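Local coordinates for protein chitooligosaccharide oxidase (Gibberella zeae, PDB 6Y0R) that oxidises the C1 hydroxyl of chitooligosaccharides to the lactone with a bicovalently bound FAD, passing the electrons to molecular oxygen to give hydrogen peroxide, at residues E25-L31 with P61-A65; I238-W242 with G275-D279; Q244-P248 with F354-N359; D337-A341 with Y417-F422; A457-W462 with P485-K489. One frame throughout, in Å; residues are numbered along the deposited sequence.

Contact 1: E25-L31 with P61-A65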
# COMPACT_ATOMS: atom_id res chain seq x y z
N GLU A 25 13.43 -30.27 7.74
CA GLU A 25 13.65 -29.44 6.52
C GLU A 25 15.10 -29.61 6.08
O GLU A 25 16.01 -29.23 6.86
CB GLU A 25 13.34 -27.96 6.78
CG GLU A 25 12.00 -27.68 7.45
CD GLU A 25 10.76 -27.89 6.60
OE1 GLU A 25 9.64 -27.66 7.12
OE2 GLU A 25 10.91 -28.28 5.42
N ALA A 26 15.32 -30.15 4.88
CA ALA A 26 16.60 -29.98 4.16
C ALA A 26 16.83 -28.47 3.99
O ALA A 26 18.01 -28.04 4.03
CB ALA A 26 16.59 -30.72 2.84
N VAL A 27 15.75 -27.67 3.85
CA VAL A 27 15.90 -26.20 3.59
C VAL A 27 16.48 -25.55 4.85
O VAL A 27 17.42 -24.77 4.71
CB VAL A 27 14.61 -25.53 3.08
CG1 VAL A 27 13.44 -25.57 4.05
CG2 VAL A 27 14.90 -24.10 2.65
N ASN A 28 16.04 -25.94 6.05
CA ASN A 28 16.60 -25.39 7.31
C ASN A 28 18.09 -25.77 7.43
O ASN A 28 18.89 -24.85 7.66
CB ASN A 28 15.80 -25.81 8.54
CG ASN A 28 14.70 -24.81 8.84
OD1 ASN A 28 14.99 -23.67 9.26
ND2 ASN A 28 13.47 -25.22 8.60
N SER A 29 18.47 -27.03 7.22
CA SER A 29 19.89 -27.46 7.32
C SER A 29 20.71 -26.74 6.25
O SER A 29 21.83 -26.34 6.58
CB SER A 29 20.06 -28.96 7.30
OG SER A 29 19.09 -29.56 6.47
N CYS A 30 20.15 -26.49 5.06
CA CYS A 30 20.80 -25.71 3.97
C CYS A 30 21.11 -24.31 4.51
O CYS A 30 22.23 -23.84 4.33
CB CYS A 30 19.95 -25.61 2.70
SG CYS A 30 20.77 -24.71 1.35
N LEU A 31 20.13 -23.67 5.15
CA LEU A 31 20.27 -22.28 5.66
C LEU A 31 21.36 -22.23 6.74
O LEU A 31 22.26 -21.38 6.63
CB LEU A 31 18.91 -21.81 6.20
CG LEU A 31 17.85 -21.52 5.13
CD1 LEU A 31 16.51 -21.25 5.78
CD2 LEU A 31 18.25 -20.38 4.21
N PRO A 61 5.23 -20.63 8.02
CA PRO A 61 6.31 -20.88 7.08
C PRO A 61 6.98 -22.25 7.33
O PRO A 61 6.89 -22.75 8.45
CB PRO A 61 7.29 -19.74 7.28
CG PRO A 61 6.46 -18.65 7.95
CD PRO A 61 5.42 -19.37 8.78
N ALA A 62 7.62 -22.79 6.29
CA ALA A 62 8.56 -23.93 6.42
C ALA A 62 9.81 -23.52 7.20
O ALA A 62 10.35 -24.37 7.93
CB ALA A 62 8.89 -24.47 5.05
N ALA A 63 10.26 -22.27 7.06
CA ALA A 63 11.51 -21.75 7.62
C ALA A 63 11.39 -20.23 7.62
O ALA A 63 10.71 -19.68 6.70
CB ALA A 63 12.70 -22.22 6.83
N ILE A 64 12.04 -19.59 8.58
CA ILE A 64 12.14 -18.12 8.59
C ILE A 64 13.61 -17.76 8.60
O ILE A 64 14.27 -18.02 9.65
CB ILE A 64 11.37 -17.52 9.78
CG1 ILE A 64 9.92 -17.95 9.83
CG2 ILE A 64 11.53 -16.01 9.75
CD1 ILE A 64 9.11 -17.37 10.99
N ALA A 65 14.12 -17.22 7.50
CA ALA A 65 15.49 -16.67 7.41
C ALA A 65 15.45 -15.22 7.92
O ALA A 65 14.47 -14.49 7.61
CB ALA A 65 16.03 -16.74 6.01
O HOH W 1 13.60 -21.37 10.27

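Contact 2: I238-W242 with G275-D279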
# COMPACT_ATOMS: atom_id res chain seq x y z
N ILE A 238 -13.10 18.31 7.42
CA ILE A 238 -14.45 18.91 7.25
C ILE A 238 -15.46 17.91 7.78
O ILE A 238 -15.64 16.84 7.18
CB ILE A 238 -14.76 19.29 5.80
CG1 ILE A 238 -13.62 20.04 5.12
CG2 ILE A 238 -16.02 20.12 5.79
CD1 ILE A 238 -13.86 20.37 3.69
N GLY A 239 -16.11 18.29 8.89
CA GLY A 239 -17.18 17.50 9.49
C GLY A 239 -18.45 17.73 8.70
O GLY A 239 -18.69 18.86 8.29
N LEU A 240 -19.18 16.66 8.45
CA LEU A 240 -20.39 16.71 7.60
C LEU A 240 -21.56 16.11 8.37
O LEU A 240 -21.33 15.21 9.18
CB LEU A 240 -20.16 15.98 6.28
CG LEU A 240 -19.13 16.59 5.33
CD1 LEU A 240 -18.90 15.68 4.13
CD2 LEU A 240 -19.57 17.97 4.88
N ASN A 241 -22.76 16.57 8.04
CA ASN A 241 -24.03 16.03 8.58
C ASN A 241 -24.89 15.68 7.37
O ASN A 241 -25.86 16.41 7.08
CB ASN A 241 -24.63 17.05 9.54
CG ASN A 241 -25.88 16.55 10.22
OD1 ASN A 241 -26.06 15.35 10.42
ND2 ASN A 241 -26.77 17.48 10.54
N TRP A 242 -24.54 14.61 6.70
CA TRP A 242 -25.21 14.15 5.47
C TRP A 242 -26.18 13.02 5.80
O TRP A 242 -25.96 12.29 6.77
CB TRP A 242 -24.17 13.73 4.43
CG TRP A 242 -23.44 14.88 3.81
CD1 TRP A 242 -23.69 16.22 3.93
CD2 TRP A 242 -22.36 14.76 2.87
NE1 TRP A 242 -22.79 16.95 3.20
CE2 TRP A 242 -21.97 16.08 2.50
CE3 TRP A 242 -21.68 13.68 2.30
CZ2 TRP A 242 -20.93 16.32 1.62
CZ3 TRP A 242 -20.65 13.93 1.42
CH2 TRP A 242 -20.29 15.23 1.06
N GLY A 275 -21.34 8.49 9.86
CA GLY A 275 -21.54 9.52 8.83
C GLY A 275 -20.29 9.77 7.99
O GLY A 275 -19.49 8.83 7.77
N TYR A 276 -20.14 10.98 7.50
CA TYR A 276 -19.21 11.34 6.40
C TYR A 276 -18.23 12.41 6.91
O TYR A 276 -18.69 13.30 7.66
CB TYR A 276 -19.99 11.87 5.19
CG TYR A 276 -20.94 10.89 4.54
CD1 TYR A 276 -22.17 10.59 5.12
CD2 TYR A 276 -20.63 10.29 3.33
CE1 TYR A 276 -23.06 9.72 4.50
CE2 TYR A 276 -21.50 9.38 2.73
CZ TYR A 276 -22.73 9.11 3.31
OH TYR A 276 -23.62 8.24 2.72
N SER A 277 -16.96 12.40 6.50
CA SER A 277 -15.99 13.44 6.91
C SER A 277 -14.90 13.53 5.86
O SER A 277 -14.50 12.48 5.35
CB SER A 277 -15.39 13.14 8.27
OG SER A 277 -14.55 14.22 8.66
N VAL A 278 -14.44 14.73 5.56
CA VAL A 278 -13.31 14.96 4.65
C VAL A 278 -12.03 15.09 5.48
O VAL A 278 -12.06 15.74 6.55
CB VAL A 278 -13.53 16.19 3.76
CG1 VAL A 278 -12.29 16.50 2.98
CG2 VAL A 278 -14.73 16.02 2.87
N ASP A 279 -10.94 14.45 5.05
CA ASP A 279 -9.61 14.76 5.65
C ASP A 279 -8.59 14.85 4.53
O ASP A 279 -8.72 14.19 3.50
CB ASP A 279 -9.18 13.81 6.74
CG ASP A 279 -8.78 12.49 6.21
OD1 ASP A 279 -9.71 11.67 6.01
OD2 ASP A 279 -7.53 12.30 6.01
O HOH W 2 -22.32 12.86 7.95

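Contact 3: Q244-P248 with F354-N359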
# COMPACT_ATOMS: atom_id res chain seq x y z
N GLN A 244 -29.28 10.42 3.29
CA GLN A 244 -29.53 9.84 1.96
C GLN A 244 -29.89 10.96 0.97
O GLN A 244 -29.54 10.84 -0.21
CB GLN A 244 -30.53 8.70 2.17
CG GLN A 244 -30.77 7.85 0.94
CD GLN A 244 -31.43 6.54 1.30
OE1 GLN A 244 -31.96 6.36 2.40
NE2 GLN A 244 -31.38 5.60 0.38
N ASN A 245 -30.48 12.09 1.41
CA ASN A 245 -30.87 13.20 0.49
C ASN A 245 -29.69 14.08 0.08
O ASN A 245 -29.79 14.71 -0.98
CB ASN A 245 -31.92 14.13 1.10
CG ASN A 245 -33.25 13.44 1.30
OD1 ASN A 245 -33.78 12.83 0.38
ND2 ASN A 245 -33.77 13.52 2.51
N THR A 246 -28.66 14.24 0.92
CA THR A 246 -27.59 15.23 0.71
C THR A 246 -26.30 14.53 0.32
O THR A 246 -25.51 15.18 -0.35
CB THR A 246 -27.39 16.10 1.95
OG1 THR A 246 -27.25 15.30 3.12
CG2 THR A 246 -28.58 17.03 2.16
N ALA A 247 -26.11 13.27 0.72
CA ALA A 247 -24.80 12.61 0.49
C ALA A 247 -24.51 12.40 -1.00
O ALA A 247 -23.37 12.58 -1.42
CB ALA A 247 -24.67 11.30 1.23
N PRO A 248 -25.45 11.95 -1.86
CA PRO A 248 -25.08 11.74 -3.26
C PRO A 248 -24.51 12.97 -3.95
O PRO A 248 -23.50 12.90 -4.56
CB PRO A 248 -26.39 11.24 -3.91
CG PRO A 248 -27.14 10.63 -2.75
CD PRO A 248 -26.83 11.52 -1.56
N PHE A 354 -23.40 7.44 -7.45
CA PHE A 354 -23.26 7.83 -6.04
C PHE A 354 -24.58 7.56 -5.30
O PHE A 354 -24.55 7.17 -4.13
CB PHE A 354 -22.82 9.28 -5.89
CG PHE A 354 -21.35 9.50 -6.13
CD1 PHE A 354 -20.42 8.88 -5.30
CD2 PHE A 354 -20.87 10.30 -7.16
CE1 PHE A 354 -19.06 9.10 -5.48
CE2 PHE A 354 -19.51 10.52 -7.33
CZ PHE A 354 -18.60 9.92 -6.49
N LYS A 355 -25.74 7.77 -5.95
CA LYS A 355 -27.05 7.45 -5.32
C LYS A 355 -27.15 5.96 -4.97
O LYS A 355 -27.56 5.67 -3.85
CB LYS A 355 -28.22 7.86 -6.21
CG LYS A 355 -28.51 9.35 -6.18
CD LYS A 355 -29.76 9.74 -6.97
CE LYS A 355 -29.90 11.25 -7.02
NZ LYS A 355 -30.82 11.70 -8.10
N SER A 356 -26.70 5.05 -5.84
CA SER A 356 -26.71 3.59 -5.57
C SER A 356 -25.86 3.29 -4.34
O SER A 356 -26.27 2.56 -3.45
CB SER A 356 -26.21 2.78 -6.72
OG SER A 356 -27.00 3.06 -7.86
N PHE A 357 -24.65 3.86 -4.33
CA PHE A 357 -23.70 3.71 -3.21
C PHE A 357 -24.33 4.20 -1.90
O PHE A 357 -24.32 3.50 -0.89
CB PHE A 357 -22.43 4.46 -3.59
CG PHE A 357 -21.40 4.54 -2.51
CD1 PHE A 357 -20.83 3.41 -1.99
CD2 PHE A 357 -20.94 5.77 -2.07
CE1 PHE A 357 -19.87 3.49 -0.99
CE2 PHE A 357 -19.98 5.86 -1.08
CZ PHE A 357 -19.46 4.71 -0.53
N VAL A 358 -24.83 5.44 -1.88
CA VAL A 358 -25.41 6.06 -0.66
C VAL A 358 -26.64 5.23 -0.22
O VAL A 358 -26.82 5.04 0.97
CB VAL A 358 -25.77 7.53 -0.94
CG1 VAL A 358 -26.65 8.07 0.15
CG2 VAL A 358 -24.52 8.40 -1.14
N ASN A 359 -27.46 4.76 -1.17
CA ASN A 359 -28.62 3.86 -0.88
C ASN A 359 -28.15 2.62 -0.11
O ASN A 359 -28.75 2.29 0.94
CB ASN A 359 -29.38 3.55 -2.17
CG ASN A 359 -30.16 4.75 -2.68
OD1 ASN A 359 -30.19 5.81 -2.04
ND2 ASN A 359 -30.81 4.58 -3.82

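Contact 4: D337-A341 with Y417-F422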
# COMPACT_ATOMS: atom_id res chain seq x y z
N ASP A 337 -4.30 -6.30 13.76
CA ASP A 337 -5.75 -6.11 13.68
C ASP A 337 -6.34 -7.43 13.25
O ASP A 337 -5.61 -8.31 12.85
CB ASP A 337 -6.07 -4.90 12.78
CG ASP A 337 -7.50 -4.39 12.94
OD1 ASP A 337 -8.21 -4.87 13.88
OD2 ASP A 337 -7.93 -3.54 12.13
N ASN A 338 -7.66 -7.53 13.32
CA ASN A 338 -8.42 -8.75 12.96
C ASN A 338 -9.52 -8.32 11.99
O ASN A 338 -10.51 -7.76 12.43
CB ASN A 338 -8.99 -9.43 14.21
CG ASN A 338 -9.56 -10.80 13.96
OD1 ASN A 338 -9.61 -11.29 12.83
ND2 ASN A 338 -10.06 -11.42 15.02
N PHE A 339 -9.27 -8.41 10.69
CA PHE A 339 -10.10 -7.67 9.71
C PHE A 339 -10.14 -8.32 8.34
O PHE A 339 -9.40 -9.25 8.02
CB PHE A 339 -9.57 -6.25 9.62
CG PHE A 339 -8.23 -6.16 8.95
CD1 PHE A 339 -7.07 -6.45 9.63
CD2 PHE A 339 -8.14 -5.74 7.63
CE1 PHE A 339 -5.82 -6.31 9.05
CE2 PHE A 339 -6.87 -5.57 7.05
CZ PHE A 339 -5.73 -5.90 7.74
N TYR A 340 -11.08 -7.84 7.55
CA TYR A 340 -11.20 -8.10 6.12
C TYR A 340 -11.30 -6.73 5.42
O TYR A 340 -11.81 -5.78 5.97
CB TYR A 340 -12.43 -8.94 5.83
CG TYR A 340 -12.73 -9.11 4.37
CD1 TYR A 340 -11.81 -9.68 3.50
CD2 TYR A 340 -13.91 -8.61 3.83
CE1 TYR A 340 -12.07 -9.79 2.15
CE2 TYR A 340 -14.20 -8.75 2.49
CZ TYR A 340 -13.26 -9.30 1.63
OH TYR A 340 -13.56 -9.42 0.31
N ALA A 341 -10.69 -6.64 4.25
CA ALA A 341 -10.66 -5.39 3.47
C ALA A 341 -10.81 -5.71 2.01
O ALA A 341 -10.59 -6.84 1.54
CB ALA A 341 -9.37 -4.65 3.73
N TYR A 417 -13.64 -13.57 12.78
CA TYR A 417 -14.27 -12.75 11.73
C TYR A 417 -15.47 -13.50 11.13
O TYR A 417 -15.35 -14.61 10.63
CB TYR A 417 -13.23 -12.37 10.66
CG TYR A 417 -13.83 -11.37 9.71
CD1 TYR A 417 -13.87 -10.03 10.05
CD2 TYR A 417 -14.42 -11.77 8.52
CE1 TYR A 417 -14.50 -9.11 9.24
CE2 TYR A 417 -15.01 -10.85 7.67
CZ TYR A 417 -15.04 -9.51 8.03
OH TYR A 417 -15.66 -8.63 7.18
N PRO A 418 -16.70 -12.94 11.14
CA PRO A 418 -17.85 -13.69 10.63
C PRO A 418 -17.99 -13.63 9.11
O PRO A 418 -17.67 -12.61 8.54
CB PRO A 418 -19.01 -12.98 11.32
CG PRO A 418 -18.55 -11.55 11.44
CD PRO A 418 -17.05 -11.61 11.65
N SER A 419 -18.49 -14.68 8.47
CA SER A 419 -18.51 -14.78 6.98
C SER A 419 -19.52 -13.79 6.38
O SER A 419 -19.30 -13.39 5.20
CB SER A 419 -18.73 -16.20 6.51
OG SER A 419 -19.78 -16.83 7.24
N ASP A 420 -20.53 -13.32 7.12
CA ASP A 420 -21.45 -12.27 6.59
C ASP A 420 -20.67 -10.96 6.36
O ASP A 420 -21.14 -10.19 5.53
CB ASP A 420 -22.71 -12.03 7.43
CG ASP A 420 -22.50 -11.54 8.85
OD1 ASP A 420 -21.35 -11.37 9.28
OD2 ASP A 420 -23.52 -11.40 9.56
N GLY A 421 -19.52 -10.78 6.99
CA GLY A 421 -18.62 -9.62 6.74
C GLY A 421 -18.11 -9.57 5.32
O GLY A 421 -17.99 -8.44 4.72
N PHE A 422 -17.78 -10.72 4.73
CA PHE A 422 -17.41 -10.79 3.31
C PHE A 422 -18.54 -10.23 2.46
O PHE A 422 -18.25 -9.51 1.47
CB PHE A 422 -17.09 -12.24 2.89
CG PHE A 422 -15.97 -12.89 3.65
CD1 PHE A 422 -14.75 -12.24 3.84
CD2 PHE A 422 -16.08 -14.19 4.13
CE1 PHE A 422 -13.70 -12.84 4.50
CE2 PHE A 422 -15.00 -14.81 4.75
CZ PHE A 422 -13.83 -14.13 4.99
O HOH W 3 -10.78 -13.71 12.74
O HOH W 4 -16.12 -10.12 -0.31

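Contact 5: A457-W462 with P485-K489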
# COMPACT_ATOMS: atom_id res chain seq x y z
N ALA A 457 -8.07 -11.72 -9.60
CA ALA A 457 -7.29 -10.80 -8.72
C ALA A 457 -6.16 -10.20 -9.54
O ALA A 457 -5.93 -8.98 -9.51
CB ALA A 457 -6.78 -11.55 -7.52
N THR A 458 -5.45 -11.02 -10.29
CA THR A 458 -4.31 -10.54 -11.10
C THR A 458 -4.81 -9.47 -12.09
O THR A 458 -4.18 -8.36 -12.29
CB THR A 458 -3.61 -11.82 -11.62
OG1 THR A 458 -3.52 -12.92 -10.70
CG2 THR A 458 -2.20 -11.56 -12.04
N GLU A 459 -5.97 -9.68 -12.72
CA GLU A 459 -6.54 -8.68 -13.64
C GLU A 459 -6.98 -7.43 -12.86
O GLU A 459 -6.82 -6.30 -13.40
CB GLU A 459 -7.66 -9.34 -14.45
CG GLU A 459 -8.50 -8.34 -15.20
CD GLU A 459 -9.80 -7.98 -14.49
OE1 GLU A 459 -10.66 -8.92 -14.23
OE2 GLU A 459 -9.98 -6.78 -14.16
N MET A 460 -7.57 -7.57 -11.67
CA MET A 460 -8.01 -6.40 -10.87
C MET A 460 -6.77 -5.55 -10.50
O MET A 460 -6.84 -4.29 -10.57
CB MET A 460 -8.70 -6.83 -9.58
CG MET A 460 -9.99 -7.54 -9.77
SD MET A 460 -11.25 -6.35 -10.11
CE MET A 460 -12.66 -7.48 -10.22
N TYR A 461 -5.69 -6.20 -10.08
CA TYR A 461 -4.52 -5.44 -9.57
C TYR A 461 -3.70 -4.80 -10.70
O TYR A 461 -3.24 -3.66 -10.48
CB TYR A 461 -3.61 -6.29 -8.71
CG TYR A 461 -4.23 -6.89 -7.48
CD1 TYR A 461 -5.18 -6.20 -6.75
CD2 TYR A 461 -3.93 -8.19 -7.11
CE1 TYR A 461 -5.77 -6.76 -5.62
CE2 TYR A 461 -4.49 -8.76 -5.98
CZ TYR A 461 -5.42 -8.05 -5.24
OH TYR A 461 -6.06 -8.60 -4.15
N TRP A 462 -3.53 -5.49 -11.83
CA TRP A 462 -2.55 -5.06 -12.87
C TRP A 462 -3.20 -4.85 -14.25
O TRP A 462 -2.49 -4.37 -15.13
CB TRP A 462 -1.35 -6.01 -12.91
CG TRP A 462 -0.59 -6.02 -11.62
CD1 TRP A 462 0.12 -4.97 -11.08
CD2 TRP A 462 -0.56 -7.07 -10.65
NE1 TRP A 462 0.64 -5.35 -9.87
CE2 TRP A 462 0.21 -6.62 -9.56
CE3 TRP A 462 -1.08 -8.36 -10.61
CZ2 TRP A 462 0.50 -7.43 -8.47
CZ3 TRP A 462 -0.85 -9.14 -9.49
CH2 TRP A 462 -0.07 -8.68 -8.44
N PRO A 485 -1.24 -16.81 -4.04
CA PRO A 485 -2.41 -17.17 -4.83
C PRO A 485 -2.82 -16.11 -5.87
O PRO A 485 -3.52 -16.49 -6.83
CB PRO A 485 -3.50 -17.39 -3.78
CG PRO A 485 -2.70 -17.85 -2.55
CD PRO A 485 -1.45 -16.97 -2.59
N GLN A 486 -2.42 -14.83 -5.70
CA GLN A 486 -2.90 -13.74 -6.58
C GLN A 486 -1.77 -13.18 -7.43
O GLN A 486 -1.99 -12.20 -8.05
CB GLN A 486 -3.56 -12.62 -5.77
CG GLN A 486 -4.74 -13.14 -4.96
CD GLN A 486 -5.54 -12.07 -4.25
OE1 GLN A 486 -4.97 -11.07 -3.79
NE2 GLN A 486 -6.81 -12.35 -4.01
N SER A 487 -0.68 -13.92 -7.56
CA SER A 487 0.57 -13.42 -8.18
C SER A 487 0.59 -13.78 -9.67
O SER A 487 -0.33 -14.44 -10.18
CB SER A 487 1.77 -13.92 -7.44
OG SER A 487 1.99 -15.31 -7.64
N ILE A 488 1.58 -13.25 -10.36
CA ILE A 488 1.73 -13.32 -11.84
C ILE A 488 2.30 -14.67 -12.22
O ILE A 488 3.36 -15.02 -11.72
CB ILE A 488 2.62 -12.16 -12.33
CG1 ILE A 488 1.91 -10.82 -12.13
CG2 ILE A 488 3.06 -12.39 -13.78
CD1 ILE A 488 0.78 -10.53 -13.08
N LYS A 489 1.79 -15.29 -13.12
CA LYS A 489 2.30 -16.61 -13.57
C LYS A 489 3.21 -16.42 -14.77
O LYS A 489 2.95 -15.61 -15.66
CB LYS A 489 1.14 -17.58 -13.86
CG LYS A 489 0.34 -17.99 -12.62
CD LYS A 489 -0.81 -18.92 -12.96
CE LYS A 489 -1.62 -19.38 -11.78
NZ LYS A 489 -2.73 -20.27 -12.20
O HOH W 5 -3.64 -16.02 -9.57

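Contact 1: E25-L31 with P61-A65
A63, which opens strand 63-65, A62 just before it, and L31 on the N-terminal helix carry most of this small interface. The helix lies beside the strand, their axes 9.2 Å apart at closest and only 21° from parallel. A63 directs its methyl at the helix, where its CB meets L31 CD1 at 4.1 Å and V27 CG1 at 4.4 Å; L31 also reaches A76 and C79 of helix 70-83 and L108 of the adjacent strand 108-111. A62 offers its carbonyl O to N28: N28 ND2 donates to A62 O over 3.3 Å with a bent geometry (137°), while N28 OD1 can take a hydrogen bond from water 1 (2.9 Å), which in turn accepts from I64 N at 2.9 Å. One asparagine thus bonds the main chain of 61-65 directly at A62 and through water at I64. The strand belongs to the small mixed sheet of the PCMH-type FAD-binding domain, between strands 38-39 and 108-111. With the small A63 opposite V27 and L31, apolar contact and amide bonds to main chain set the helix beside the strand, while its covalent tie, the C30-C79 disulfide, runs to helix 70-83.

Contact 2: I238-W242 with G275-D279
G275 starts the strand at backbone angles (111°/-151°) where a CB would press on the preceding carbonyl oxygen, which explains the glycine. Next, Y276 N donates to water 2 (2.9 Å), which also accepts from W242 N at 3.1 Å and bonds weakly to L240 O at 2.8 Å. W242 CE3 lies over a face of the Y276 ring, 3.7 Å from Y276 CG, with the planes oblique at 50°; Y276 O receives only a weak bond from L240 N (3.5 Å). These are neighbouring antiparallel strands, 233-239 and 275-283, of a seven-stranded sheet, consistent with the substrate-binding domain of this flavoprotein family. S277 faces G239 in a non-hydrogen-bonded pair, and S277 CA makes a CH···O contact with I238 O at 3.4 Å. V278 and I238 form the hydrogen-bonded pair: V278 N donates to I238 O at 2.9 Å. In return, I238 N donates to V278 O, also at 2.9 Å. V278 touches F254 of helix 247-260. D279 turns away, its OD2 bonded to Q268 on the adjoining strand 265-272.

Contact 3: Q244-P248 with F354-N359
Apolar packing dominates where the start of helix 247-260 meets helix 351-367. V358 is at the centre of the packing: its CG2 sits 3.7 Å from A247 CB and 3.8 Å from P248 CG, and its CG1 lies 3.8 Å from Q244 CA, so that CG2 meets the first residues of the helix and CG1 the turn before it. P248, the residue with the most area buried here, continues the packing along helix 351-367. Its CB meets K355 CG at 3.6 Å, using the aliphatic part of a lysine whose amino group runs outward, and its carbonyl O approaches F354 CB at 3.9 Å. The F354 ring itself leads on to L251, Y252 and Q255 further down helix 247-260.

The polar part is a single, well-aligned hydrogen bond at the exposed margin, from Q244 NE2 to N359 OD1 (2.7 Å, 170°). An extended glutamine side chain, with chi1 and chi2 both t, passes beside V358 to make it, Q244 CG 4.2 Å from V358 CG1.

Both helices flank the seven-stranded antiparallel sheet, and Y276 of strand 275-283 touches A247 and V358 alike, so the pair is packed against the sheet as well as against each other. P248, in the first helical turn, sacrifices no intrahelical bond, since amides there have no carbonyl partner upstream in the helix. The result is an apolar interface of proline, alanine and valine, fastened at its outer edge by one amide-amide bond.

Contact 4: D337-A341 with Y417-F422
This is a buried aromatic contact between strand 338-346, an outermost strand of the seven-stranded sheet, and the loop and first turn of helix 420-433. Y340 points at the helix side and makes both main encounters. Its ring presents a face to F422, whose edge meets it in a T-shaped pair: centroids 4.9 Å apart, planes at 88°, Y340 CD2 to F422 CD1 3.7 Å. The Y340 CB, meanwhile, rests over the face of the Y417 ring, 3.5 Å from Y417 CZ. G421 lets the Y417 hydroxyl tuck in, because an ideal CB on it would lie 2.1 Å from Y417 OH. The hydroxyls are bonded beyond the two segments, Y417 OH to D409 and Y340 OH to D449. Waters bridge the ends: water 4 donates to Y340 OH (2.7 Å) and to F422 O (2.8 Å), and water 3 donates to N338 OD1 (2.7 Å) and accepts from Y417 N (2.9 Å). N338 ND2 is held by A412. On the other side of the strand, F339 stacks on Y408 with its side chain about 6 Å from the FAD. Strand and helix are therefore joined by packed rings, with water-mediated polar links at the ends, behind a strand whose opposite side looks to the flavin.

Contact 5: A457-W462 with P485-K489
The Q486 side chain lies along helix 454-462, its CD 3.5 Å from A457 CB, and ends in a hydrogen bond: Y461 OH donates to Q486 OE1 at 2.7 Å. Both groups also hold the D449 backbone, Y461 OH accepting from D449 N and Q486 NE2 donating to D449 O, so the pair grips one residue at both its amide and its carbonyl. The carbonyl of Q486 is shared by the helix as well. It lies 3.1 Å from T458 OG1 and near the edge of the W462 ring, with Q486 O 3.6 Å from W462 CZ3. Water 5, which donates to P485 O (2.8 Å), is also hydrogen-bonded to T458 OG1, at 3.3 Å.

Beyond S487, I488 supplies the apolar end. Its CD1 presses on T458 CG2 at a tight 3.3 Å and on W462 CE3 at 3.8 Å, and it also touches L469 and K473 of helix 466-476. W462 is anchored independently by NE1 to G211, and S487, whose side chain is about 8 Å from the FAD, bonds to N484.

Both segments fall in the berberine and berberine-like region at the C-terminal end. The tail is held by side-chain and main-chain bonds to its surroundings, not by strand pairing. It is pinned in two ways, by polar contacts of Q486 on one side and by isoleucine wedged between helices on the other.

Contacts 4 and 5 are the buried ones, nearest the chain's centre; contacts 1, 2 and 3 are partly buried and further out, contact 1 opposite contacts 2 and 3. Contacts 2 and 4 reach the same seven-stranded sheet, contact 4 at an outermost strand. Contact 3 adjoins contact 2, with Y276 OH 3.6 Å from A247 CB. Backbone hydrogen bonds carry contact 2, aliphatic packing contact 3, aromatic rings contact 4; contact 5 joins side-chain hydrogen bonds to isoleucine packing, and contact 1 adds asparagine bonds to main chain and a nearby disulfide. Contacts 4 and 5 each have a tyrosine hydroxyl hydrogen-bonded to D449, at its carboxylate in contact 4 and its amide N in contact 5.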